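PDB 6Q4S: pentalenene synthase from Streptomyces chartreusis NRRL 3882, which probably converts (2E,6E)-farnesyl diphosphate with magnesium into the bicyclic sesquiterpenol 7-epi-alpha-eudesmol through a 1,10-cyclization, releasing diphosphate. Local coordinates for residues E20-R25 with V68-F73; F176-V181 with M211-A216; R246-S251 with T256-R261. One frame throughout, in Å; residues are numbered along the deposited sequence.

Contact 1: residues E20-R25 with V68-F73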
loop_
_atom_site.group_PDB
_atom_site.type_symbol
_atom_site.label_atom_id
_atom_site.label_comp_id
_atom_site.label_asym_id
_atom_site.label_seq_id
_atom_site.Cartn_x
_atom_site.Cartn_y
_atom_site.Cartn_z
ATOM N N GLU A 20 27.209 -18.423 5.856
ATOM C CA GLU A 20 28.554 -17.862 5.573
ATOM C C GLU A 20 28.719 -17.408 4.120
ATOM O O GLU A 20 29.316 -16.358 3.860
ATOM C CB GLU A 20 29.729 -18.801 6.037
ATOM C CG GLU A 20 29.797 -19.051 7.552
ATOM C CD GLU A 20 29.830 -17.763 8.439
ATOM O OE1 GLU A 20 30.367 -16.704 8.026
ATOM O OE2 GLU A 20 29.311 -17.777 9.593
ATOM N N TYR A 21 28.157 -18.161 3.184
ATOM C CA TYR A 21 28.241 -17.778 1.746
ATOM C C TYR A 21 27.630 -16.341 1.549
ATOM O O TYR A 21 28.252 -15.428 0.982
ATOM C CB TYR A 21 27.441 -18.817 0.914
ATOM C CG TYR A 21 27.212 -18.385 -0.500
ATOM C CD1 TYR A 21 28.198 -18.563 -1.470
ATOM C CD2 TYR A 21 26.032 -17.721 -0.862
ATOM C CE1 TYR A 21 27.981 -18.155 -2.783
ATOM C CE2 TYR A 21 25.828 -17.281 -2.165
ATOM C CZ TYR A 21 26.823 -17.493 -3.117
ATOM O OH TYR A 21 26.604 -17.066 -4.400
ATOM N N ALA A 22 26.430 -16.173 2.073
ATOM C CA ALA A 22 25.663 -14.897 1.898
ATOM C C ALA A 22 26.146 -13.754 2.734
ATOM O O ALA A 22 26.237 -12.594 2.246
ATOM C CB ALA A 22 24.211 -15.170 2.110
ATOM N N ARG A 23 26.554 -14.031 3.976
ATOM C CA ARG A 23 27.210 -13.016 4.828
ATOM C C ARG A 23 28.334 -12.340 4.095
ATOM O O ARG A 23 28.470 -11.133 4.117
ATOM C CB ARG A 23 27.769 -13.630 6.155
ATOM C CG ARG A 23 28.223 -12.636 7.196
ATOM C CD ARG A 23 29.342 -13.135 8.111
ATOM N NE ARG A 23 28.931 -14.323 8.826
ATOM C CZ ARG A 23 28.158 -14.299 9.911
ATOM N NH1 ARG A 23 27.665 -13.156 10.371
ATOM N NH2 ARG A 23 27.835 -15.423 10.512
ATOM N N ALA A 24 29.202 -13.130 3.480
ATOM C CA ALA A 24 30.349 -12.567 2.810
ATOM C C ALA A 24 29.958 -11.611 1.670
ATOM O O ALA A 24 30.487 -10.537 1.572
ATOM C CB ALA A 24 31.264 -13.706 2.273
ATOM N N ARG A 25 29.031 -12.005 0.840
ATOM C CA ARG A 25 28.541 -11.095 -0.220
ATOM C C ARG A 25 27.828 -9.849 0.341
ATOM O O ARG A 25 27.937 -8.722 -0.199
ATOM C CB ARG A 25 27.603 -11.868 -1.129
ATOM C CG ARG A 25 28.331 -12.931 -1.936
ATOM C CD ARG A 25 27.388 -13.676 -2.841
ATOM N NE ARG A 25 27.998 -13.983 -4.132
ATOM C CZ ARG A 25 28.931 -14.922 -4.348
ATOM N NH1 ARG A 25 29.401 -15.683 -3.349
ATOM N NH2 ARG A 25 29.412 -15.102 -5.586
ATOM N N VAL A 68 19.989 -11.288 -0.901
ATOM C CA VAL A 68 18.996 -10.220 -1.075
ATOM C C VAL A 68 18.304 -9.991 0.282
ATOM O O VAL A 68 18.149 -8.851 0.710
ATOM C CB VAL A 68 17.986 -10.645 -2.145
ATOM C CG1 VAL A 68 16.755 -9.702 -2.194
ATOM C CG2 VAL A 68 18.657 -10.666 -3.500
ATOM N N LEU A 69 17.954 -11.075 0.974
ATOM C CA LEU A 69 17.324 -10.963 2.302
ATOM C C LEU A 69 18.196 -10.298 3.358
ATOM O O LEU A 69 17.716 -9.429 4.092
ATOM C CB LEU A 69 16.705 -12.267 2.754
ATOM C CG LEU A 69 15.526 -12.754 1.927
ATOM C CD1 LEU A 69 15.404 -14.260 2.040
ATOM C CD2 LEU A 69 14.171 -12.062 2.201
ATOM N N MET A 70 19.479 -10.631 3.419
ATOM C CA MET A 70 20.380 -9.967 4.306
ATOM C C MET A 70 20.534 -8.505 3.930
ATOM O O MET A 70 20.620 -7.627 4.802
ATOM C CB MET A 70 21.757 -10.599 4.328
ATOM C CG MET A 70 21.717 -12.069 4.795
ATOM S SD MET A 70 23.397 -12.744 4.764
ATOM C CE MET A 70 23.000 -14.266 5.644
ATOM N N ASN A 71 20.618 -8.234 2.624
ATOM C CA ASN A 71 20.771 -6.876 2.217
ATOM C C ASN A 71 19.519 -6.030 2.748
ATOM O O ASN A 71 19.668 -4.946 3.333
ATOM C CB ASN A 71 20.928 -6.786 0.680
ATOM C CG ASN A 71 22.223 -7.415 0.169
ATOM O OD1 ASN A 71 23.199 -7.607 0.909
ATOM N ND2 ASN A 71 22.272 -7.590 -1.144
ATOM N N TRP A 72 18.353 -6.517 2.450
ATOM C CA TRP A 72 17.108 -5.931 2.957
ATOM C C TRP A 72 17.070 -5.733 4.470
ATOM O O TRP A 72 16.877 -4.622 4.944
ATOM C CB TRP A 72 15.998 -6.818 2.587
ATOM C CG TRP A 72 14.675 -6.338 2.961
ATOM C CD1 TRP A 72 14.184 -5.077 2.866
ATOM C CD2 TRP A 72 13.660 -7.130 3.482
ATOM N NE1 TRP A 72 12.883 -5.034 3.295
ATOM C CE2 TRP A 72 12.537 -6.286 3.706
ATOM C CE3 TRP A 72 13.577 -8.474 3.827
ATOM C CZ2 TRP A 72 11.326 -6.784 4.161
ATOM C CZ3 TRP A 72 12.419 -8.950 4.307
ATOM C CH2 TRP A 72 11.292 -8.116 4.478
ATOM N N PHE A 73 17.332 -6.808 5.205
ATOM C CA PHE A 73 17.514 -6.739 6.629
ATOM C C PHE A 73 18.370 -5.548 7.053
ATOM O O PHE A 73 18.038 -4.884 8.004
ATOM C CB PHE A 73 18.203 -7.993 7.160
ATOM C CG PHE A 73 17.386 -8.820 8.068
ATOM C CD1 PHE A 73 17.478 -8.649 9.422
ATOM C CD2 PHE A 73 16.608 -9.860 7.586
ATOM C CE1 PHE A 73 16.758 -9.445 10.285
ATOM C CE2 PHE A 73 15.918 -10.710 8.452
ATOM C CZ PHE A 73 15.972 -10.483 9.785
#
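Apolar contact between these helices runs through Met-70, whose thioether end lies against the backbone and methyl of Ala-22 and the amide of Arg-23. CG of Met-70 stands anti to the carbonyl carbon (chi1 -61°) and the chain is extended beyond it, which carries the sulfur across to the other helix. There Met-70 SD lies 3.7 Å from Ala-22 CB and 3.6 Å from Ala-22 C, while the terminal methyl CE comes within 3.8 Å of the same CB. SD is also 3.5 Å from the backbone N of Arg-23, a van der Waals approach. The closest CA approach of the two segments, between Arg-23 and Met-70, is 7.5 Å. Met-66 and Val-67 of helix 63-79 also touch Ala-22, and Pro-51 packs on Met-70.

The polar interactions run within segment 20-25 of helix 19-32, one turn apart. Arg-23 grips Glu-20 side-on: NE reaches Glu-20 OE1 at 2.9 Å and NH2 reaches Glu-20 OE2 at 2.9 Å, both nearly straight. The two oxygens lie close to the guanidinium plane and are met on their syn sides, with the arginine tilted about 34° out of the carboxylate plane. Arg-23 NH1 makes a further salt bridge to Asp-49, so three nitrogens of this group have acidic partners.

The arrangement is helix-to-helix packing in the all-helical terpene synthase fold, joining the N-terminal helix 19-32 to helix 63-79 away from the metal site.

Contact 2: residues F176-V181 with M211-A216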
loop_
_atom_site.group_PDB
_atom_site.type_symbol
_atom_site.label_atom_id
_atom_site.label_comp_id
_atom_site.label_asym_id
_atom_site.label_seq_id
_atom_site.Cartn_x
_atom_site.Cartn_y
_atom_site.Cartn_z
ATOM N N PHE A 176 0.625 0.436 19.718
ATOM C CA PHE A 176 1.714 1.051 18.964
ATOM C C PHE A 176 2.909 0.069 18.616
ATOM O O PHE A 176 3.506 0.126 17.492
ATOM C CB PHE A 176 2.267 2.209 19.738
ATOM C CG PHE A 176 3.217 3.074 18.984
ATOM C CD1 PHE A 176 2.844 3.709 17.829
ATOM C CD2 PHE A 176 4.499 3.304 19.454
ATOM C CE1 PHE A 176 3.741 4.540 17.141
ATOM C CE2 PHE A 176 5.382 4.150 18.794
ATOM C CZ PHE A 176 5.015 4.758 17.618
ATOM N N ARG A 177 3.205 -0.807 19.550
ATOM C CA ARG A 177 4.401 -1.660 19.448
ATOM C C ARG A 177 4.111 -2.729 18.393
ATOM O O ARG A 177 5.043 -3.154 17.713
ATOM C CB ARG A 177 4.748 -2.338 20.745
ATOM C CG ARG A 177 5.988 -3.235 20.712
ATOM C CD ARG A 177 7.169 -2.374 20.414
ATOM N NE ARG A 177 8.372 -3.131 20.519
ATOM C CZ ARG A 177 9.280 -3.237 19.565
ATOM N NH1 ARG A 177 9.123 -2.641 18.356
ATOM N NH2 ARG A 177 10.327 -4.010 19.814
ATOM N N ARG A 178 2.855 -3.148 18.305
ATOM C CA ARG A 178 2.410 -4.018 17.207
ATOM C C ARG A 178 2.714 -3.423 15.835
ATOM O O ARG A 178 3.071 -4.146 14.887
ATOM C CB ARG A 178 0.943 -4.338 17.322
ATOM C CG ARG A 178 0.452 -5.343 16.265
ATOM C CD ARG A 178 -1.042 -5.546 16.330
ATOM N NE ARG A 178 -1.432 -6.271 17.569
ATOM C CZ ARG A 178 -2.694 -6.473 17.965
ATOM N NH1 ARG A 178 -3.703 -6.007 17.258
ATOM N NH2 ARG A 178 -2.957 -7.167 19.064
ATOM N N ARG A 179 2.599 -2.114 15.744
ATOM C CA ARG A 179 2.876 -1.424 14.495
ATOM C C ARG A 179 4.380 -1.252 14.233
ATOM O O ARG A 179 4.825 -1.451 13.130
ATOM C CB ARG A 179 2.174 -0.082 14.440
ATOM C CG ARG A 179 0.634 -0.136 14.692
ATOM C CD ARG A 179 0.053 1.262 14.900
ATOM N NE ARG A 179 0.369 2.192 13.816
ATOM C CZ ARG A 179 0.556 3.493 13.954
ATOM N NH1 ARG A 179 0.500 4.073 15.158
ATOM N NH2 ARG A 179 0.919 4.233 12.916
ATOM N N THR A 180 5.138 -0.822 15.230
ATOM C CA THR A 180 6.532 -0.466 15.059
ATOM C C THR A 180 7.423 -1.713 14.894
ATOM O O THR A 180 8.549 -1.595 14.417
ATOM C CB THR A 180 7.097 0.381 16.254
ATOM O OG1 THR A 180 6.985 -0.347 17.474
ATOM C CG2 THR A 180 6.319 1.725 16.403
ATOM N N VAL A 181 6.969 -2.863 15.355
ATOM C CA VAL A 181 7.864 -4.035 15.329
ATOM C C VAL A 181 8.072 -4.579 13.889
ATOM O O VAL A 181 9.090 -5.178 13.632
ATOM C CB VAL A 181 7.393 -5.135 16.268
ATOM C CG1 VAL A 181 6.174 -5.840 15.754
ATOM C CG2 VAL A 181 8.485 -6.164 16.529
ATOM N N MET A 211 -3.432 -14.290 13.890
ATOM C CA MET A 211 -2.147 -14.913 14.096
ATOM C C MET A 211 -0.953 -13.992 13.815
ATOM O O MET A 211 0.010 -14.004 14.550
ATOM C CB MET A 211 -2.010 -16.187 13.271
ATOM C CG MET A 211 -2.825 -17.321 13.859
ATOM S SD MET A 211 -2.919 -18.785 12.802
ATOM C CE MET A 211 -1.278 -19.478 12.786
ATOM N N ARG A 212 -1.048 -13.205 12.743
ATOM C CA ARG A 212 -0.022 -12.248 12.383
ATOM C C ARG A 212 0.104 -11.157 13.454
ATOM O O ARG A 212 1.216 -10.774 13.839
ATOM C CB ARG A 212 -0.351 -11.636 11.001
ATOM C CG ARG A 212 -0.219 -12.638 9.851
ATOM C CD ARG A 212 -0.960 -12.255 8.566
ATOM N NE ARG A 212 -0.510 -11.008 7.931
ATOM C CZ ARG A 212 0.518 -10.870 7.085
ATOM N NH1 ARG A 212 1.275 -11.896 6.749
ATOM N NH2 ARG A 212 0.772 -9.675 6.537
ATOM N N ASP A 213 -1.034 -10.660 13.913
ATOM C CA ASP A 213 -1.045 -9.683 15.003
ATOM C C ASP A 213 -0.439 -10.226 16.288
ATOM O O ASP A 213 0.398 -9.539 16.898
ATOM C CB ASP A 213 -2.436 -9.218 15.305
ATOM C CG ASP A 213 -2.982 -8.255 14.280
ATOM O OD1 ASP A 213 -2.240 -7.586 13.495
ATOM O OD2 ASP A 213 -4.206 -8.105 14.334
ATOM N N LEU A 214 -0.792 -11.443 16.673
ATOM C CA LEU A 214 -0.142 -12.045 17.890
ATOM C C LEU A 214 1.337 -12.351 17.734
ATOM O O LEU A 214 2.122 -12.195 18.665
ATOM C CB LEU A 214 -0.863 -13.311 18.304
ATOM C CG LEU A 214 -2.310 -13.117 18.736
ATOM C CD1 LEU A 214 -3.052 -14.421 18.712
ATOM C CD2 LEU A 214 -2.434 -12.505 20.148
ATOM N N ALA A 215 1.754 -12.794 16.543
ATOM C CA ALA A 215 3.152 -12.985 16.276
ATOM C C ALA A 215 3.866 -11.651 16.437
ATOM O O ALA A 215 4.985 -11.570 16.972
ATOM C CB ALA A 215 3.388 -13.553 14.866
ATOM N N ALA A 216 3.264 -10.577 15.947
ATOM C CA ALA A 216 3.915 -9.286 16.074
ATOM C C ALA A 216 3.983 -8.850 17.580
ATOM O O ALA A 216 4.999 -8.317 18.068
ATOM C CB ALA A 216 3.174 -8.261 15.279
#
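Arg-178 leaves its helix with CG anti to the backbone N (chi1 -175°) and turns at chi3 (-69°), which lays one face of its guanidinium over the Asp-213 side chain. Asp-213 has CG anti to its own carbonyl carbon, and its carboxylate ends up 11° from parallel with the guanidinium. The two groups are therefore stacked: Asp-213 CB sits 3.7 Å above the centre of the guanidinium plane, and CD of Arg-178 lies 3.7 Å from Asp-213 OD1. The salt bridge between Arg-178 NH1 and Asp-213 OD2 is long, at 3.6 Å, and since OD2 lies well out of the guanidinium plane, charge alone acts there. The directed bonds of both groups go to other residues: Arg-178 NE pairs with Asp-217, one turn further along helix 206-228, and Asp-213 OD1 accepts from His-184 NE2.

Next to this stack the two segments meet through small apolar groups. Val-181 CG1 approaches Ala-216 CB to 3.9 Å and Ala-216 O to 3.6 Å, and Arg-178 CG also touches the Ala-216 methyl. The CA atoms of Arg-178 and Ala-216 come within 5.6 Å, consistent with the small side chain at Ala-216.

Neighbouring Arg-177 uses NH1 to donate a fairly straight bond to Thr-180 OG1 (3.3 Å), with the oxygen close to the guanidinium plane, while its NE bridges to Asp-224. Arg-177 is a probable substrate-binding residue, and Val-181 lies about 5 Å, side chain to side chain, from the likely magnesium ligand Asn-223. The contact thus joins helices 170-180 and 206-228 beside what is probably the active site of the class I terpene synthase fold.

Contact 3: residues R246-S251 with T256-R261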
loop_
_atom_site.group_PDB
_atom_site.type_symbol
_atom_site.label_atom_id
_atom_site.label_comp_id
_atom_site.label_asym_id
_atom_site.label_seq_id
_atom_site.Cartn_x
_atom_site.Cartn_y
_atom_site.Cartn_z
ATOM N N ARG A 246 5.404 2.109 35.318
ATOM C CA ARG A 246 4.655 3.392 35.399
ATOM C C ARG A 246 3.213 3.129 35.631
ATOM O O ARG A 246 2.681 3.585 36.598
ATOM C CB ARG A 246 4.795 4.236 34.147
ATOM C CG ARG A 246 6.046 5.104 34.142
ATOM C CD ARG A 246 5.988 6.199 33.082
ATOM N NE ARG A 246 5.334 5.774 31.827
ATOM C CZ ARG A 246 5.928 5.207 30.758
ATOM N NH1 ARG A 246 7.260 4.946 30.709
ATOM N NH2 ARG A 246 5.169 4.901 29.699
ATOM N N GLU A 247 2.614 2.302 34.792
ATOM C CA GLU A 247 1.216 1.933 34.930
ATOM C C GLU A 247 0.847 1.299 36.287
ATOM O O GLU A 247 -0.183 1.658 36.880
ATOM C CB GLU A 247 0.820 0.958 33.824
ATOM C CG GLU A 247 -0.667 0.665 33.695
ATOM C CD GLU A 247 -1.350 1.376 32.528
ATOM O OE1 GLU A 247 -0.776 2.352 31.962
ATOM O OE2 GLU A 247 -2.456 0.901 32.173
ATOM N N ARG A 248 1.603 0.315 36.759
ATOM C CA ARG A 248 1.170 -0.438 37.975
ATOM C C ARG A 248 1.816 0.100 39.299
ATOM O O ARG A 248 1.342 -0.259 40.378
ATOM C CB ARG A 248 1.459 -1.946 37.829
ATOM C CG ARG A 248 0.749 -2.671 36.685
ATOM C CD ARG A 248 1.535 -3.885 36.222
ATOM N NE ARG A 248 1.381 -5.037 37.115
ATOM C CZ ARG A 248 0.341 -5.873 37.125
ATOM N NH1 ARG A 248 -0.679 -5.716 36.282
ATOM N NH2 ARG A 248 0.314 -6.884 37.987
ATOM N N GLY A 249 2.860 0.933 39.174
ATOM C CA GLY A 249 3.680 1.466 40.262
ATOM C C GLY A 249 4.266 0.298 41.051
ATOM O O GLY A 249 4.174 0.246 42.279
ATOM N N CYS A 250 4.815 -0.672 40.325
ATOM C CA CYS A 250 5.244 -1.939 40.927
ATOM C C CYS A 250 6.766 -1.911 40.905
ATOM O O CYS A 250 7.367 -0.882 40.556
ATOM C CB CYS A 250 4.622 -3.110 40.198
ATOM S SG CYS A 250 5.142 -3.237 38.457
ATOM N N SER A 251 7.414 -3.000 41.374
ATOM C CA SER A 251 8.891 -3.042 41.372
ATOM C C SER A 251 9.400 -3.312 39.950
ATOM O O SER A 251 8.659 -3.850 39.184
ATOM C CB SER A 251 9.386 -4.157 42.282
ATOM O OG SER A 251 8.658 -5.393 42.137
ATOM N N THR A 256 8.944 -6.783 35.118
ATOM C CA THR A 256 9.530 -7.906 34.350
ATOM C C THR A 256 8.651 -9.146 34.365
ATOM O O THR A 256 8.321 -9.685 33.305
ATOM C CB THR A 256 10.980 -8.135 34.805
ATOM O OG1 THR A 256 11.708 -6.918 34.598
ATOM C CG2 THR A 256 11.652 -9.264 34.013
ATOM N N ASP A 257 8.209 -9.579 35.535
ATOM C CA ASP A 257 7.347 -10.740 35.638
ATOM C C ASP A 257 6.087 -10.548 34.830
ATOM O O ASP A 257 5.591 -11.483 34.187
ATOM C CB ASP A 257 6.880 -11.041 37.103
ATOM C CG ASP A 257 8.050 -11.303 38.120
ATOM O OD1 ASP A 257 9.173 -11.653 37.694
ATOM O OD2 ASP A 257 7.813 -11.127 39.360
ATOM N N GLU A 258 5.494 -9.362 34.934
ATOM C CA GLU A 258 4.292 -9.113 34.192
ATOM C C GLU A 258 4.523 -9.063 32.622
ATOM O O GLU A 258 3.707 -9.572 31.908
ATOM C CB GLU A 258 3.589 -7.828 34.680
ATOM C CG GLU A 258 2.154 -7.563 34.156
ATOM C CD GLU A 258 1.165 -8.709 34.302
ATOM O OE1 GLU A 258 1.392 -9.707 35.057
ATOM O OE2 GLU A 258 0.104 -8.602 33.646
ATOM N N ALA A 259 5.546 -8.375 32.161
ATOM C CA ALA A 259 5.954 -8.430 30.739
ATOM C C ALA A 259 6.070 -9.880 30.231
ATOM O O ALA A 259 5.540 -10.240 29.173
ATOM C CB ALA A 259 7.267 -7.683 30.560
ATOM N N TYR A 260 6.677 -10.733 31.051
ATOM C CA TYR A 260 6.799 -12.162 30.770
ATOM C C TYR A 260 5.461 -12.798 30.700
ATOM O O TYR A 260 5.172 -13.497 29.716
ATOM C CB TYR A 260 7.708 -12.792 31.829
ATOM C CG TYR A 260 7.943 -14.263 31.839
ATOM C CD1 TYR A 260 8.716 -14.870 30.849
ATOM C CD2 TYR A 260 7.523 -15.051 32.937
ATOM C CE1 TYR A 260 9.007 -16.238 30.901
ATOM C CE2 TYR A 260 7.821 -16.409 33.009
ATOM C CZ TYR A 260 8.558 -16.999 31.988
ATOM O OH TYR A 260 8.847 -18.337 32.037
ATOM N N ARG A 261 4.589 -12.541 31.667
ATOM C CA ARG A 261 3.227 -13.109 31.585
ATOM C C ARG A 261 2.392 -12.613 30.337
ATOM O O ARG A 261 1.613 -13.350 29.772
ATOM C CB ARG A 261 2.447 -12.873 32.905
ATOM C CG ARG A 261 1.214 -13.765 33.095
ATOM C CD ARG A 261 0.122 -13.178 34.014
ATOM N NE ARG A 261 -0.339 -11.882 33.501
ATOM C CZ ARG A 261 -1.114 -11.699 32.426
ATOM N NH1 ARG A 261 -1.633 -12.713 31.732
ATOM N NH2 ARG A 261 -1.385 -10.466 32.053
#
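A surface charge contact joins the end of helix 240-248 to the early turns of helix 252-284 across a tight connection, and Arg-248 and Glu-258 carry it. Arg-248 sends its CG to the side of its own backbone N (chi1 -61°) and bends at chi3, which places the guanidinium over the side chain of Glu-258. Glu-258 CG lies 3.8 Å above the centre of that plane, and the nearest atom pair, Arg-248 CZ and Glu-258 CG, is 3.9 Å apart. The guanidinium and carboxylate planes differ by only 9°, although the side chains as a whole cross at about a right angle. Arg-248 NH1 to Glu-258 OE2 is a long salt bridge of 4.0 Å, with OE2 well out of the guanidinium plane, so the attraction is through charge alone.

The connection is a short turn between two consecutive helices: Gly-249 leaves the first with positive phi (57°), and Ser-251 is the N-cap of the next, its side chain capping a backbone N in the first turn of helix 252-284.

Arg-248, Glu-258 and Arg-261 form a salt-bridge network in which one carboxylate sits between two positive groups, which would probably favour its ionised form. Glu-258 is held more firmly from its own helix, one turn on, by Arg-261. This arginine grips it side-on, with NH2 to Glu-258 OE2 at 2.9 Å and NE to Glu-258 OE1 at 3.2 Å, each oxygen close to the guanidinium plane and met on its syn side, though from a direction tilted out of the carboxylate plane.

From the N terminus, contact 1 comes first, closing a mostly helical excursion of 42 residues that brings helix 19-32 against helix 63-79. Contact 2 follows, spanning 29 residues that include helix 183-194 and joining helix 170-180 to helix 206-228. Contact 3 comes last and closes the short corner between helices 240-248 and 252-284. The three lie in series, without nesting or crossing. Contacts 1 and 3 sit on opposite sides of the chain's centre, their own centres about 38 Å apart. Contact 2 is the most central, its centre about 25 Å from that of contact 1 and about 20 Å from that of contact 3. Helix 252-284 relates contacts 2 and 3, because its later residues Glu-269 and Leu-273 pack on Leu-214.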